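Side-chain contact in HTLV-2 integrase catalytic core domain (Human T-cell leukemia virus 2, PDB 6QBT), which probably inserts viral DNA into host chromosomes, as the magnesium-binding catalytic core of the retroviral integrase, a nucleotidyltransferase: residues C25-V30 / I51-Q56. Residues are numbered along the deposited sequence; the frame is centred on the assembly and turned at random.
Sequences CLHVWV and ISAFLQ
Trp29 and Phe54 are brought together by different first torsions: the indole of Trp29 stands beside its own backbone N (chi1 -70°), whereas the ring of Phe54 swings anti to its N (chi1 -170°) and lies beside its carbonyl carbon. Phe54 CD1 then lies over one face of the indole, 3.5 Å above its plane and offset toward the rim; Phe54 CD1 is 3.6 Å from Trp29 CE2. The centroid of the six-membered ring of Trp29 lies 4.7 Å from that of the Phe54 ring, and the planes are inclined by 32°, an oblique pair. Two residues earlier on the strand, His27 meets Ala53 tightly through its aliphatic root, His27 CB to Ala53 CB at 3.4 Å, while His27 CG lies 3.8 Å from the same methyl. His27 ND1 makes a weak hydrogen bond of 3.4 Å to Cys25 O within its own strand, and neighbouring side chains such as Val14 and Glu45 also touch His27. No hydrogen bond crosses the interface, so apolar and aromatic packing carries it; the small Ala53 fits the close approach of the backbones, its CA lying 6.3 Å from that of His27. Val28 points away from the helix, and its side chain touches Asn109 of helix 104-122. All four touching residues are buried, and the side chain of His27 lies about 9 Å from the magnesium ion held by Asp13 and Asp70. Helix 47-61 thus packs across one face of the mixed sheet, at strand 22-31, with helix 104-122 on the other, the layered alpha/beta architecture characteristic of the RNase H-like fold of retroviral integrase catalytic cores.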
ATOM      1  N   CYS A  25       6.909  16.734 -13.175  1.00 32.82           N
ATOM      2  CA  CYS A  25       7.082  17.365 -11.875  1.00 32.32           C
ATOM      3  C   CYS A  25       7.141  16.282 -10.821  1.00 32.10           C
ATOM      4  O   CYS A  25       6.134  15.651 -10.490  1.00 34.15           O
ATOM      5  CB  CYS A  25       5.907  18.288 -11.579  1.00 33.78           C
ATOM      6  SG  CYS A  25       5.807  19.659 -12.744  1.00 34.84           S
ATOM      7  N   LEU A  26       8.336  16.056 -10.315  1.00 31.54           N
ATOM      8  CA  LEU A  26       8.555  15.188  -9.188  1.00 33.39           C
ATOM      9  C   LEU A  26       8.276  16.014  -7.931  1.00 33.49           C
ATOM     10  O   LEU A  26       8.995  16.975  -7.637  1.00 35.45           O
ATOM     11  CB  LEU A  26       9.991  14.658  -9.203  1.00 34.34           C
ATOM     12  CG  LEU A  26      10.287  13.438 -10.087  1.00 36.06           C
ATOM     13  CD1 LEU A  26       9.418  13.244 -11.321  1.00 37.02           C
ATOM     14  CD2 LEU A  26      11.711  13.553 -10.521  1.00 38.14           C
ATOM     15  N   HIS A  27       7.206  15.672  -7.232  1.00 31.50           N
ATOM     16  CA  HIS A  27       6.911  16.266  -5.949  1.00 32.21           C
ATOM     17  C   HIS A  27       7.585  15.371  -4.892  1.00 35.13           C
ATOM     18  O   HIS A  27       7.243  14.174  -4.763  1.00 34.26           O
ATOM     19  CB  HIS A  27       5.422  16.269  -5.693  1.00 31.64           C
ATOM     20  CG  HIS A  27       4.639  17.182  -6.565  1.00 32.62           C
ATOM     21  ND1 HIS A  27       4.423  16.929  -7.906  1.00 35.10           N
ATOM     22  CD2 HIS A  27       3.940  18.305  -6.274  1.00 32.89           C
ATOM     23  CE1 HIS A  27       3.665  17.888  -8.410  1.00 31.83           C
ATOM     24  NE2 HIS A  27       3.361  18.736  -7.444  1.00 32.97           N
ATOM     25  N   VAL A  28       8.509  15.965  -4.138  1.00 33.90           N
ATOM     26  CA  VAL A  28       9.427  15.260  -3.272  1.00 33.84           C
ATOM     27  C   VAL A  28       9.250  15.767  -1.835  1.00 33.89           C
ATOM     28  O   VAL A  28       9.323  16.952  -1.584  1.00 33.62           O
ATOM     29  CB  VAL A  28      10.886  15.515  -3.734  1.00 35.45           C
ATOM     30  CG1 VAL A  28      11.911  14.929  -2.758  1.00 37.18           C
ATOM     31  CG2 VAL A  28      11.111  14.984  -5.146  1.00 35.91           C
ATOM     32  N   TRP A  29       9.036  14.862  -0.896  1.00 32.99           N
ATOM     33  CA  TRP A  29       9.004  15.233   0.523  1.00 35.54           C
ATOM     34  C   TRP A  29      10.030  14.382   1.218  1.00 34.41           C
ATOM     35  O   TRP A  29      10.128  13.182   0.933  1.00 31.40           O
ATOM     36  CB  TRP A  29       7.628  14.947   1.158  1.00 34.75           C
ATOM     37  CG  TRP A  29       6.600  15.852   0.654  1.00 34.06           C
ATOM     38  CD1 TRP A  29       5.707  15.617  -0.367  1.00 34.04           C
ATOM     39  CD2 TRP A  29       6.350  17.153   1.120  1.00 33.17           C
ATOM     40  NE1 TRP A  29       4.901  16.710  -0.541  1.00 33.82           N
ATOM     41  CE2 TRP A  29       5.278  17.673   0.360  1.00 34.02           C
ATOM     42  CE3 TRP A  29       6.940  17.957   2.107  1.00 34.83           C
ATOM     43  CZ2 TRP A  29       4.787  18.970   0.554  1.00 34.03           C
ATOM     44  CZ3 TRP A  29       6.440  19.230   2.311  1.00 33.09           C
ATOM     45  CH2 TRP A  29       5.367  19.722   1.547  1.00 32.33           C
ATOM     46  N   VAL A  30      10.768  14.981   2.142  1.00 33.31           N
ATOM     47  CA  VAL A  30      11.784  14.219   2.857  1.00 36.99           C
ATOM     48  C   VAL A  30      11.814  14.610   4.333  1.00 37.24           C
ATOM     49  O   VAL A  30      11.767  15.795   4.675  1.00 36.42           O
ATOM     50  CB  VAL A  30      13.161  14.293   2.134  1.00 36.56           C
ATOM     51  CG1 VAL A  30      13.500  15.702   1.782  1.00 40.21           C
ATOM     52  CG2 VAL A  30      14.266  13.636   2.945  1.00 36.03           C
ATOM     53  N   ILE A  51      -1.512  18.914  -3.301  1.00 36.29           N
ATOM     54  CA  ILE A  51      -2.243  18.288  -2.197  1.00 34.18           C
ATOM     55  C   ILE A  51      -2.246  16.755  -2.353  1.00 33.94           C
ATOM     56  O   ILE A  51      -2.056  16.025  -1.376  1.00 31.83           O
ATOM     57  CB  ILE A  51      -3.677  18.855  -2.109  1.00 33.72           C
ATOM     58  CG1 ILE A  51      -3.610  20.280  -1.549  1.00 33.19           C
ATOM     59  CG2 ILE A  51      -4.593  17.973  -1.249  1.00 32.66           C
ATOM     60  CD1 ILE A  51      -4.908  21.042  -1.641  1.00 31.94           C
ATOM     61  N   SER A  52      -2.503  16.283  -3.576  1.00 34.36           N
ATOM     62  CA  SER A  52      -2.430  14.866  -3.893  1.00 33.20           C
ATOM     63  C   SER A  52      -1.051  14.232  -3.552  1.00 34.59           C
ATOM     64  O   SER A  52      -1.013  13.197  -2.869  1.00 33.91           O
ATOM     65  CB  SER A  52      -2.779  14.609  -5.350  1.00 32.49           C
ATOM     66  OG  SER A  52      -2.741  13.209  -5.643  1.00 31.71           O
ATOM     67  N   ALA A  53       0.057  14.839  -3.977  1.00 34.07           N
ATOM     68  CA  ALA A  53       1.382  14.265  -3.647  1.00 36.07           C
ATOM     69  C   ALA A  53       1.622  14.288  -2.156  1.00 34.69           C
ATOM     70  O   ALA A  53       2.305  13.429  -1.622  1.00 37.23           O
ATOM     71  CB  ALA A  53       2.505  15.025  -4.337  1.00 35.01           C
ATOM     72  N   PHE A  54       1.092  15.303  -1.493  1.00 34.86           N
ATOM     73  CA  PHE A  54       1.281  15.448  -0.067  1.00 35.75           C
ATOM     74  C   PHE A  54       0.533  14.349   0.688  1.00 35.07           C
ATOM     75  O   PHE A  54       1.069  13.768   1.636  1.00 38.96           O
ATOM     76  CB  PHE A  54       0.860  16.858   0.363  1.00 35.51           C
ATOM     77  CG  PHE A  54       1.223  17.230   1.774  1.00 35.20           C
ATOM     78  CD1 PHE A  54       2.406  16.797   2.383  1.00 36.09           C
ATOM     79  CD2 PHE A  54       0.391  18.097   2.487  1.00 38.24           C
ATOM     80  CE1 PHE A  54       2.725  17.191   3.677  1.00 36.29           C
ATOM     81  CE2 PHE A  54       0.703  18.486   3.787  1.00 35.75           C
ATOM     82  CZ  PHE A  54       1.868  18.036   4.382  1.00 36.08           C
ATOM     83  N   LEU A  55      -0.680  14.041   0.243  1.00 34.84           N
ATOM     84  CA  LEU A  55      -1.423  12.861   0.741  1.00 35.71           C
ATOM     85  C   LEU A  55      -0.718  11.532   0.443  1.00 37.34           C
ATOM     86  O   LEU A  55      -0.727  10.664   1.293  1.00 38.17           O
ATOM     87  CB  LEU A  55      -2.851  12.800   0.200  1.00 32.90           C
ATOM     88  CG  LEU A  55      -3.763  13.922   0.721  1.00 33.94           C
ATOM     89  CD1 LEU A  55      -5.012  14.088  -0.150  1.00 34.40           C
ATOM     90  CD2 LEU A  55      -4.154  13.679   2.168  1.00 33.56           C
ATOM     91  N   GLN A  56      -0.145  11.362  -0.750  1.00 36.93           N
ATOM     92  CA  GLN A  56       0.646  10.167  -1.025  1.00 38.15           C
ATOM     93  C   GLN A  56       1.785  10.036  -0.014  1.00 35.09           C
ATOM     94  O   GLN A  56       1.961   8.986   0.589  1.00 34.05           O
ATOM     95  CB  GLN A  56       1.172  10.162  -2.449  1.00 41.75           C
ATOM     96  CG  GLN A  56       0.061   9.847  -3.433  1.00 49.60           C
ATOM     97  CD  GLN A  56       0.384  10.160  -4.893  1.00 52.87           C
ATOM     98  OE1 GLN A  56       1.290  10.942  -5.212  1.00 60.61           O
ATOM     99  NE2 GLN A  56      -0.381   9.552  -5.785  1.00 45.83           N
TER